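Local coordinates for protein lipoxygenase (Cyanothece sp., PDB 5EK8) that probably inserts molecular oxygen into polyunsaturated fatty acids as a 9R-lipoxygenase, using a non-heme iron centre, at residues Leu18-Glu31 with Val188-Thr202. Numbering follows the deposited sequence.
Sequences LKVIDSPLGRKLIE and VGRKFQAYASANVLT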
loop_
_atom_site.group_PDB
_atom_site.type_symbol
_atom_site.label_atom_id
_atom_site.label_comp_id
_atom_site.label_asym_id
_atom_site.label_seq_id
_atom_site.Cartn_x
_atom_site.Cartn_y
_atom_site.Cartn_z
ATOM N N LEU A 18 13.143 -21.262 2.516
ATOM C CA LEU A 18 13.905 -20.046 2.762
ATOM C C LEU A 18 15.400 -20.305 2.691
ATOM O O LEU A 18 16.157 -19.423 2.297
ATOM C CB LEU A 18 13.524 -19.445 4.111
ATOM C CG LEU A 18 12.160 -18.744 4.051
ATOM C CD1 LEU A 18 11.687 -18.304 5.424
ATOM C CD2 LEU A 18 12.209 -17.559 3.095
ATOM N N LYS A 19 15.820 -21.513 3.056
ATOM C CA LYS A 19 17.227 -21.884 2.914
ATOM C C LYS A 19 17.626 -21.897 1.443
ATOM O O LYS A 19 18.679 -21.382 1.072
ATOM C CB LYS A 19 17.504 -23.257 3.528
ATOM C CG LYS A 19 16.948 -23.457 4.923
ATOM C CD LYS A 19 17.560 -22.505 5.925
ATOM C CE LYS A 19 16.984 -22.748 7.309
ATOM N NZ LYS A 19 17.601 -21.857 8.326
ATOM N N VAL A 20 16.773 -22.493 0.612
ATOM C CA VAL A 20 17.052 -22.610 -0.816
ATOM C C VAL A 20 17.108 -21.253 -1.522
ATOM O O VAL A 20 17.997 -21.007 -2.340
ATOM C CB VAL A 20 16.001 -23.486 -1.520
ATOM C CG1 VAL A 20 16.393 -23.720 -2.968
ATOM C CG2 VAL A 20 15.847 -24.812 -0.797
ATOM N N ILE A 21 16.163 -20.374 -1.204
ATOM C CA ILE A 21 16.091 -19.085 -1.882
ATOM C C ILE A 21 17.189 -18.136 -1.409
ATOM O O ILE A 21 17.811 -17.451 -2.218
ATOM C CB ILE A 21 14.715 -18.420 -1.678
ATOM C CG1 ILE A 21 13.600 -19.416 -1.990
ATOM C CG2 ILE A 21 14.575 -17.196 -2.566
ATOM C CD1 ILE A 21 12.222 -18.840 -1.869
ATOM N N ASP A 22 17.432 -18.098 -0.102
ATOM C CA ASP A 22 18.481 -17.237 0.446
ATOM C C ASP A 22 19.839 -17.924 0.324
ATOM O O ASP A 22 20.555 -18.110 1.310
ATOM C CB ASP A 22 18.183 -16.871 1.903
ATOM C CG ASP A 22 18.983 -15.670 2.382
ATOM O OD1 ASP A 22 19.627 -15.009 1.536
ATOM O OD2 ASP A 22 18.959 -15.379 3.598
ATOM N N SER A 23 20.178 -18.294 -0.908
ATOM C CA SER A 23 21.400 -19.022 -1.218
ATOM C C SER A 23 21.813 -18.697 -2.651
ATOM O O SER A 23 21.052 -18.052 -3.372
ATOM C CB SER A 23 21.188 -20.528 -1.032
ATOM O OG SER A 23 20.426 -21.071 -2.093
ATOM N N PRO A 24 23.031 -19.106 -3.061
ATOM C CA PRO A 24 23.478 -18.912 -4.448
ATOM C C PRO A 24 22.495 -19.409 -5.507
ATOM O O PRO A 24 22.330 -18.753 -6.537
ATOM C CB PRO A 24 24.769 -19.727 -4.500
ATOM C CG PRO A 24 25.331 -19.567 -3.143
ATOM C CD PRO A 24 24.152 -19.526 -2.198
ATOM N N LEU A 25 21.869 -20.558 -5.255
ATOM C CA LEU A 25 20.876 -21.137 -6.164
ATOM C C LEU A 25 19.694 -20.184 -6.353
ATOM O O LEU A 25 19.340 -19.795 -7.486
ATOM C CB LEU A 25 20.387 -22.487 -5.625
ATOM C CG LEU A 25 19.290 -23.247 -6.377
ATOM C CD1 LEU A 25 19.601 -23.384 -7.869
ATOM C CD2 LEU A 25 19.100 -24.618 -5.746
ATOM N N GLY A 26 19.094 -19.804 -5.228
ATOM C CA GLY A 26 17.984 -18.875 -5.226
ATOM C C GLY A 26 18.342 -17.550 -5.862
ATOM O O GLY A 26 17.587 -17.034 -6.684
ATOM N N ARG A 27 19.492 -17.001 -5.489
ATOM C CA ARG A 27 19.891 -15.693 -5.994
ATOM C C ARG A 27 20.132 -15.718 -7.499
ATOM O O ARG A 27 19.750 -14.781 -8.203
ATOM C CB ARG A 27 21.130 -15.185 -5.255
ATOM C CG ARG A 27 20.793 -14.548 -3.907
ATOM C CD ARG A 27 21.926 -13.703 -3.354
ATOM N NE ARG A 27 22.718 -14.440 -2.376
ATOM C CZ ARG A 27 22.321 -14.694 -1.133
ATOM N NH1 ARG A 27 21.131 -14.273 -0.718
ATOM N NH2 ARG A 27 23.114 -15.371 -0.308
ATOM N N LYS A 28 20.742 -16.791 -7.996
ATOM C CA LYS A 28 20.923 -16.944 -9.436
ATOM C C LYS A 28 19.568 -16.959 -10.152
ATOM O O LYS A 28 19.370 -16.231 -11.133
ATOM C CB LYS A 28 21.712 -18.217 -9.758
ATOM C CG LYS A 28 21.926 -18.455 -11.249
ATOM C CD LYS A 28 23.062 -19.436 -11.497
ATOM C CE LYS A 28 23.284 -19.687 -12.983
ATOM N NZ LYS A 28 22.146 -20.414 -13.616
ATOM N N LEU A 29 18.635 -17.767 -9.652
ATOM C CA LEU A 29 17.317 -17.842 -10.282
ATOM C C LEU A 29 16.594 -16.502 -10.278
ATOM O O LEU A 29 15.990 -16.117 -11.276
ATOM C CB LEU A 29 16.451 -18.896 -9.598
ATOM C CG LEU A 29 16.808 -20.338 -9.961
ATOM C CD1 LEU A 29 15.718 -21.283 -9.490
ATOM C CD2 LEU A 29 17.052 -20.485 -11.462
ATOM N N ILE A 30 16.658 -15.798 -9.152
ATOM C CA ILE A 30 16.032 -14.486 -9.032
ATOM C C ILE A 30 16.622 -13.505 -10.034
ATOM O O ILE A 30 15.898 -12.891 -10.821
ATOM C CB ILE A 30 16.195 -13.909 -7.613
ATOM C CG1 ILE A 30 15.379 -14.719 -6.608
ATOM C CG2 ILE A 30 15.766 -12.455 -7.580
ATOM C CD1 ILE A 30 15.499 -14.215 -5.185
ATOM N N GLU A 31 17.944 -13.370 -10.003
ATOM C CA GLU A 31 18.642 -12.433 -10.872
ATOM C C GLU A 31 18.370 -12.711 -12.346
ATOM O O GLU A 31 18.193 -11.783 -13.144
ATOM C CB GLU A 31 20.147 -12.475 -10.592
ATOM C CG GLU A 31 20.543 -11.859 -9.258
ATOM C CD GLU A 31 22.032 -11.985 -8.961
ATOM O OE1 GLU A 31 22.602 -13.076 -9.184
ATOM O OE2 GLU A 31 22.634 -10.990 -8.504
ATOM N N VAL A 188 15.405 -6.714 -7.617
ATOM C CA VAL A 188 16.096 -7.877 -7.063
ATOM C C VAL A 188 16.590 -7.594 -5.645
ATOM O O VAL A 188 16.692 -8.502 -4.818
ATOM C CB VAL A 188 17.287 -8.305 -7.941
ATOM C CG1 VAL A 188 16.807 -9.130 -9.123
ATOM C CG2 VAL A 188 18.062 -7.089 -8.403
ATOM N N GLY A 189 16.884 -6.326 -5.371
ATOM C CA GLY A 189 17.304 -5.905 -4.047
ATOM C C GLY A 189 16.210 -6.100 -3.015
ATOM O O GLY A 189 16.441 -6.693 -1.964
ATOM N N ARG A 190 15.023 -5.588 -3.324
ATOM C CA ARG A 190 13.838 -5.746 -2.483
ATOM C C ARG A 190 13.578 -7.223 -2.168
ATOM O O ARG A 190 13.331 -7.598 -1.012
ATOM C CB ARG A 190 12.632 -5.098 -3.181
ATOM C CG ARG A 190 11.260 -5.518 -2.686
ATOM C CD ARG A 190 11.049 -5.182 -1.219
ATOM N NE ARG A 190 9.745 -5.634 -0.739
ATOM C CZ ARG A 190 9.389 -6.912 -0.620
ATOM N NH1 ARG A 190 8.182 -7.228 -0.172
ATOM N NH2 ARG A 190 10.236 -7.880 -0.948
ATOM N N LYS A 191 13.667 -8.059 -3.200
ATOM C CA LYS A 191 13.544 -9.506 -3.047
ATOM C C LYS A 191 14.595 -10.079 -2.091
ATOM O O LYS A 191 14.267 -10.818 -1.159
ATOM C CB LYS A 191 13.663 -10.196 -4.408
ATOM C CG LYS A 191 12.518 -9.923 -5.367
ATOM C CD LYS A 191 12.447 -11.000 -6.440
ATOM C CE LYS A 191 11.252 -10.799 -7.374
ATOM N NZ LYS A 191 11.100 -11.939 -8.343
ATOM N N PHE A 192 15.856 -9.726 -2.328
ATOM C CA PHE A 192 16.969 -10.226 -1.527
ATOM C C PHE A 192 16.836 -9.846 -0.054
ATOM O O PHE A 192 17.020 -10.683 0.831
ATOM C CB PHE A 192 18.295 -9.707 -2.079
ATOM C CG PHE A 192 18.713 -10.360 -3.362
ATOM C CD1 PHE A 192 18.118 -11.536 -3.783
ATOM C CD2 PHE A 192 19.704 -9.800 -4.147
ATOM C CE1 PHE A 192 18.503 -12.141 -4.968
ATOM C CE2 PHE A 192 20.097 -10.401 -5.332
ATOM C CZ PHE A 192 19.497 -11.574 -5.741
ATOM N N GLN A 193 16.513 -8.582 0.201
ATOM C CA GLN A 193 16.277 -8.119 1.565
ATOM C C GLN A 193 15.142 -8.906 2.208
ATOM O O GLN A 193 15.238 -9.324 3.370
ATOM C CB GLN A 193 15.955 -6.625 1.591
ATOM C CG GLN A 193 17.139 -5.732 1.304
ATOM C CD GLN A 193 16.982 -4.365 1.933
ATOM O OE1 GLN A 193 16.092 -4.153 2.760
ATOM N NE2 GLN A 193 17.844 -3.425 1.546
ATOM N N ALA A 194 14.074 -9.116 1.447
ATOM C CA ALA A 194 12.940 -9.869 1.971
ATOM C C ALA A 194 13.364 -11.262 2.423
ATOM O O ALA A 194 13.134 -11.654 3.572
ATOM C CB ALA A 194 11.832 -9.964 0.932
ATOM N N TYR A 195 13.999 -11.999 1.517
ATOM C CA TYR A 195 14.353 -13.387 1.783
ATOM C C TYR A 195 15.406 -13.494 2.879
ATOM O O TYR A 195 15.426 -14.463 3.636
ATOM C CB TYR A 195 14.827 -14.064 0.494
ATOM C CG TYR A 195 13.698 -14.263 -0.496
ATOM C CD1 TYR A 195 12.501 -14.850 -0.096
ATOM C CD2 TYR A 195 13.811 -13.836 -1.815
ATOM C CE1 TYR A 195 11.454 -15.028 -0.984
ATOM C CE2 TYR A 195 12.767 -14.008 -2.716
ATOM C CZ TYR A 195 11.588 -14.605 -2.293
ATOM O OH TYR A 195 10.542 -14.779 -3.178
ATOM N N ALA A 196 16.264 -12.486 2.977
ATOM C CA ALA A 196 17.277 -12.455 4.022
ATOM C C ALA A 196 16.628 -12.291 5.391
ATOM O O ALA A 196 16.865 -13.090 6.310
ATOM C CB ALA A 196 18.264 -11.335 3.766
ATOM N N SER A 197 15.817 -11.240 5.514
ATOM C CA SER A 197 15.093 -10.940 6.748
ATOM C C SER A 197 14.285 -12.151 7.204
ATOM O O SER A 197 14.327 -12.552 8.379
ATOM C CB SER A 197 14.175 -9.732 6.541
ATOM O OG SER A 197 13.748 -9.186 7.776
ATOM N N ALA A 198 13.563 -12.737 6.257
ATOM C CA ALA A 198 12.759 -13.913 6.540
ATOM C C ALA A 198 13.641 -15.082 6.975
ATOM O O ALA A 198 13.269 -15.836 7.865
ATOM C CB ALA A 198 11.918 -14.295 5.323
ATOM N N ASN A 199 14.810 -15.229 6.361
ATOM C CA ASN A 199 15.698 -16.333 6.724
ATOM C C ASN A 199 16.242 -16.184 8.144
ATOM O O ASN A 199 16.467 -17.176 8.836
ATOM C CB ASN A 199 16.852 -16.455 5.729
ATOM C CG ASN A 199 17.372 -17.877 5.617
ATOM O OD1 ASN A 199 16.792 -18.811 6.174
ATOM N ND2 ASN A 199 18.465 -18.050 4.889
ATOM N N VAL A 200 16.450 -14.946 8.582
ATOM C CA VAL A 200 16.833 -14.716 9.971
ATOM C C VAL A 200 15.679 -15.005 10.938
ATOM O O VAL A 200 15.835 -15.771 11.885
ATOM C CB VAL A 200 17.313 -13.271 10.195
ATOM C CG1 VAL A 200 17.591 -13.026 11.671
ATOM C CG2 VAL A 200 18.543 -12.981 9.354
ATOM N N LEU A 201 14.518 -14.403 10.688
ATOM C CA LEU A 201 13.428 -14.412 11.670
ATOM C C LEU A 201 12.546 -15.673 11.697
ATOM O O LEU A 201 11.995 -16.022 12.740
ATOM C CB LEU A 201 12.540 -13.185 11.445
ATOM C CG LEU A 201 13.087 -11.852 11.960
ATOM C CD1 LEU A 201 12.310 -10.666 11.395
ATOM C CD2 LEU A 201 13.046 -11.844 13.475
ATOM N N THR A 202 12.409 -16.350 10.562
ATOM C CA THR A 202 11.487 -17.484 10.447
ATOM C C THR A 202 11.838 -18.717 11.296
ATOM O O THR A 202 10.933 -19.349 11.837
ATOM C CB THR A 202 11.346 -17.930 8.975
ATOM O OG1 THR A 202 10.915 -16.819 8.183
ATOM C CG2 THR A 202 10.335 -19.055 8.832
#
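Ile21 sets its CG2 methyl over the centre of one face of the Tyr195 ring, a CH-pi contact 3.6 Å from the centroid, while Leu18 CD2 and Ile30 CD1 come at that ring obliquely. The Phe192 ring has Arg27 CD on one face, a CH-pi contact, and Val188 O of its own helix on the other, both toward the rim; Ile30 CD1 and Glu31 CG sit at its edge. Just past CD, a bend at chi3 (-98°) carries the Arg27 guanidinium toward Asp22, nearly perpendicular to the ring. NH1 makes a salt bridge to Asp22 OD1 (2.8 Å), which lies in the guanidinium plane. Asn199 ND2 donates to Asp22 OD2 (3.0 Å) on its anti side, but 27° out of the carboxylate plane. With an alanine here, the Arg27 guanidinium would probably lose its counter-charge and the Asn199 amide its acceptor, each freer to turn. Asp22 centres an inverse gamma turn between helices 2-21 and 24-36; segment 24-31 runs roughly antiparallel (155°) to 188-202. Each helix puts one knob into helix 188-214: Ile30 among Val188, Lys191, Phe192 and Tyr195, Leu18 among Tyr195, Ala198, Asn199 and Thr202. Thr202 OG1 hydrogen-bonds to Ala198 O and is also hydrogen-bonded with Tyr616 OH of helix 608-623.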